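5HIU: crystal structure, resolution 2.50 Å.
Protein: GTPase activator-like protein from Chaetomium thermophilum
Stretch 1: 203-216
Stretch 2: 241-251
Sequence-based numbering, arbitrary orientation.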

# COMPACT_ATOMS: atom_id res chain seq x y z
N THR A 203 -13.93 11.62 5.73
CA THR A 203 -13.39 12.91 6.11
C THR A 203 -11.88 12.84 5.97
O THR A 203 -11.30 11.76 6.00
CB THR A 203 -13.71 13.26 7.57
OG1 THR A 203 -12.92 12.43 8.42
CG2 THR A 203 -15.20 13.08 7.89
N ASP A 204 -11.26 14.00 5.86
CA ASP A 204 -9.80 14.14 5.74
C ASP A 204 -9.03 13.50 6.91
O ASP A 204 -7.95 12.93 6.71
CB ASP A 204 -9.42 15.63 5.63
CG ASP A 204 -9.95 16.29 4.37
OD1 ASP A 204 -10.19 15.58 3.37
OD2 ASP A 204 -10.13 17.52 4.37
N ASP A 205 -9.58 13.59 8.11
CA ASP A 205 -8.88 13.14 9.30
C ASP A 205 -8.96 11.62 9.49
O ASP A 205 -8.06 11.04 10.10
CB ASP A 205 -9.42 13.85 10.54
CG ASP A 205 -8.45 13.82 11.71
OD1 ASP A 205 -7.77 12.79 11.93
OD2 ASP A 205 -8.35 14.83 12.43
N VAL A 206 -10.01 10.98 8.99
CA VAL A 206 -10.11 9.52 9.08
C VAL A 206 -9.16 8.90 8.06
O VAL A 206 -8.55 7.86 8.30
CB VAL A 206 -11.55 9.02 8.83
CG1 VAL A 206 -11.62 7.49 8.92
CG2 VAL A 206 -12.50 9.63 9.84
N ILE A 207 -9.00 9.57 6.92
CA ILE A 207 -8.09 9.12 5.90
C ILE A 207 -6.65 9.22 6.38
O ILE A 207 -5.82 8.32 6.13
CB ILE A 207 -8.31 9.91 4.59
CG1 ILE A 207 -9.66 9.52 3.97
CG2 ILE A 207 -7.19 9.64 3.59
CD1 ILE A 207 -9.81 8.03 3.67
N ALA A 208 -6.34 10.30 7.07
CA ALA A 208 -5.06 10.42 7.74
C ALA A 208 -4.87 9.20 8.63
O ALA A 208 -3.84 8.52 8.57
CB ALA A 208 -5.00 11.70 8.55
N GLY A 209 -5.90 8.86 9.41
CA GLY A 209 -5.83 7.67 10.25
C GLY A 209 -5.66 6.39 9.44
O GLY A 209 -4.85 5.50 9.77
N LEU A 210 -6.42 6.27 8.37
CA LEU A 210 -6.39 5.05 7.61
C LEU A 210 -5.00 4.87 7.00
O LEU A 210 -4.42 3.81 7.13
CB LEU A 210 -7.47 5.07 6.55
CG LEU A 210 -7.40 3.91 5.58
CD1 LEU A 210 -7.41 2.55 6.27
CD2 LEU A 210 -8.57 4.05 4.62
N ILE A 211 -4.47 5.94 6.40
CA ILE A 211 -3.15 5.90 5.79
C ILE A 211 -2.09 5.43 6.77
O ILE A 211 -1.33 4.51 6.44
CB ILE A 211 -2.75 7.27 5.22
CG1 ILE A 211 -3.54 7.55 3.94
CG2 ILE A 211 -1.26 7.33 4.91
CD1 ILE A 211 -3.72 9.03 3.65
N ASP A 212 -2.04 6.05 7.95
CA ASP A 212 -1.08 5.64 9.01
C ASP A 212 -1.14 4.15 9.27
O ASP A 212 -0.11 3.48 9.38
CB ASP A 212 -1.38 6.34 10.35
CG ASP A 212 -1.15 7.82 10.30
OD1 ASP A 212 -0.63 8.32 9.29
OD2 ASP A 212 -1.51 8.49 11.28
N MET A 213 -2.35 3.65 9.41
CA MET A 213 -2.55 2.25 9.74
C MET A 213 -1.96 1.33 8.65
O MET A 213 -1.31 0.32 8.96
CB MET A 213 -4.05 2.01 9.90
CG MET A 213 -4.47 0.68 10.49
SD MET A 213 -3.87 0.48 12.17
CE MET A 213 -2.52 -0.69 11.93
N LEU A 214 -2.17 1.68 7.38
CA LEU A 214 -1.67 0.87 6.27
C LEU A 214 -0.16 0.87 6.19
O LEU A 214 0.46 -0.12 5.81
CB LEU A 214 -2.17 1.38 4.95
CG LEU A 214 -3.67 1.45 4.81
CD1 LEU A 214 -3.93 2.52 3.77
CD2 LEU A 214 -4.25 0.10 4.43
N LEU A 215 0.44 2.01 6.52
CA LEU A 215 1.87 2.12 6.39
C LEU A 215 2.55 1.36 7.50
O LEU A 215 3.57 0.72 7.27
CB LEU A 215 2.29 3.58 6.40
CG LEU A 215 1.72 4.38 5.24
CD1 LEU A 215 2.29 5.78 5.30
CD2 LEU A 215 1.98 3.75 3.87
N LYS A 216 1.98 1.41 8.70
CA LYS A 216 2.44 0.58 9.82
C LYS A 216 2.55 -0.86 9.31
O LYS A 216 3.63 -1.46 9.26
CB LYS A 216 1.43 0.67 10.97
CG LYS A 216 1.96 0.41 12.37
CD LYS A 216 0.89 0.74 13.41
CE LYS A 216 1.48 1.55 14.56
NZ LYS A 216 0.55 1.71 15.71
N GLY A 241 -10.07 8.85 -4.33
CA GLY A 241 -10.13 9.97 -3.41
C GLY A 241 -8.82 10.73 -3.44
O GLY A 241 -8.31 11.05 -4.53
N SER A 242 -8.24 10.98 -2.26
CA SER A 242 -6.98 11.73 -2.15
C SER A 242 -6.19 11.48 -0.88
O SER A 242 -6.75 11.30 0.18
CB SER A 242 -7.21 13.22 -2.26
OG SER A 242 -6.02 13.93 -1.95
N ILE A 243 -4.88 11.45 -1.04
CA ILE A 243 -3.91 11.47 0.03
C ILE A 243 -3.66 12.94 0.45
O ILE A 243 -3.31 13.78 -0.38
CB ILE A 243 -2.59 10.85 -0.45
CG1 ILE A 243 -2.79 9.39 -0.80
CG2 ILE A 243 -1.50 10.95 0.61
CD1 ILE A 243 -1.58 8.78 -1.48
N PRO A 244 -3.83 13.25 1.74
CA PRO A 244 -3.56 14.61 2.16
C PRO A 244 -2.08 14.91 2.04
O PRO A 244 -1.27 14.00 2.14
CB PRO A 244 -3.97 14.62 3.63
CG PRO A 244 -4.84 13.41 3.82
CD PRO A 244 -4.33 12.41 2.84
N THR A 245 -1.73 16.18 1.84
CA THR A 245 -0.35 16.59 1.58
C THR A 245 0.64 16.08 2.65
O THR A 245 1.70 15.55 2.32
CB THR A 245 -0.20 18.12 1.41
OG1 THR A 245 -0.56 18.80 2.62
CG2 THR A 245 -1.08 18.65 0.26
N ASN A 246 0.29 16.23 3.92
CA ASN A 246 1.18 15.81 5.02
C ASN A 246 1.45 14.29 5.16
O ASN A 246 2.29 13.88 5.96
CB ASN A 246 0.64 16.35 6.34
CG ASN A 246 -0.75 15.85 6.64
OD1 ASN A 246 -1.52 15.54 5.73
ND2 ASN A 246 -1.09 15.77 7.92
N LYS A 247 0.73 13.47 4.40
CA LYS A 247 0.96 12.01 4.37
C LYS A 247 1.85 11.53 3.22
O LYS A 247 2.32 10.38 3.21
CB LYS A 247 -0.39 11.29 4.26
CG LYS A 247 -1.33 11.56 5.41
CD LYS A 247 -0.78 10.94 6.68
CE LYS A 247 -1.34 11.58 7.92
NZ LYS A 247 -0.40 11.35 9.03
N LEU A 248 2.07 12.43 2.26
CA LEU A 248 2.72 12.10 1.01
C LEU A 248 4.12 11.55 1.24
O LEU A 248 4.43 10.47 0.78
CB LEU A 248 2.78 13.32 0.08
CG LEU A 248 3.10 13.08 -1.40
CD1 LEU A 248 1.99 12.28 -2.08
CD2 LEU A 248 3.31 14.41 -2.11
N LYS A 249 4.94 12.27 1.98
CA LYS A 249 6.28 11.78 2.26
C LYS A 249 6.22 10.32 2.70
O LYS A 249 6.93 9.47 2.16
CB LYS A 249 6.97 12.63 3.33
CG LYS A 249 8.38 12.17 3.67
CD LYS A 249 9.10 13.11 4.61
CE LYS A 249 10.38 12.45 5.09
NZ LYS A 249 11.36 13.39 5.72
N TYR A 250 5.35 10.03 3.66
CA TYR A 250 5.30 8.70 4.26
C TYR A 250 4.84 7.65 3.23
O TYR A 250 5.48 6.59 3.11
CB TYR A 250 4.42 8.73 5.52
CG TYR A 250 5.06 9.43 6.74
CD1 TYR A 250 6.25 10.15 6.63
CD2 TYR A 250 4.45 9.36 8.00
CE1 TYR A 250 6.82 10.76 7.73
CE2 TYR A 250 5.01 9.97 9.11
CZ TYR A 250 6.20 10.67 8.96
OH TYR A 250 6.78 11.28 10.04
N CYS A 251 3.78 7.92 2.48
CA CYS A 251 3.41 7.02 1.36
C CYS A 251 4.58 6.77 0.39
O CYS A 251 4.92 5.63 0.06
CB CYS A 251 2.25 7.60 0.58
SG CYS A 251 0.73 7.69 1.54

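Helices that pack side by side usually spend their backbone polar groups on themselves and leave the contact to side chains, and this pair from a GTPase activator-like protein is a compact example. The helix of 204-216 and the helical part of the second stretch run nearly parallel, their directions differing by 10° and their axes approaching to 10.5 Å. That spacing leaves room for side chains between them, and no backbone hydrogen bond crosses the gap.

Within the first helix, amides are satisfied by carbonyls four residues back: Ile211 N donates to Ile207 O at 2.7 Å, and Leu215 N to Ile211 O at 3.1 Å. At the N-terminus Val206 N makes two weak bonds, both 3.3 Å long, to the OG1 and the O of Thr203, whose side chain caps the helix. In the second stretch, Lys247 N reaches Pro244 O at 3.1 Å and Cys251 N reaches Lys247 O at 3.0 Å. Ser242 OG donates weakly to Ile243 O, 3.1 Å away.

The facing surfaces are mainly apolar. Ile207, Ile211 and Leu215, spaced four apart, all point toward the second stretch. Ile211 is central: its CD1 lies 3.5 Å from Pro244 CD, while its CG2 lies 3.9 Å from Cys251 SG. A turn later, Leu215 CD1 packs 3.6 Å from Tyr250 CB; a turn earlier, Ile207 CG2 sits 4.1 Å from Pro244 CD.

One hydrogen bond joins the stretches. Lys247 NZ donates to Asp212 OD1 at 3.0 Å, where opposite charges make the bond a salt bridge. The lysine's aliphatic chain shares in the apolar packing, with CG 3.9 Å from Ile211 CD1 and CE 3.7 Å from Ala208 CB. A single residue thus offers methylenes to the greasy surface and its ammonium group to a carboxylate.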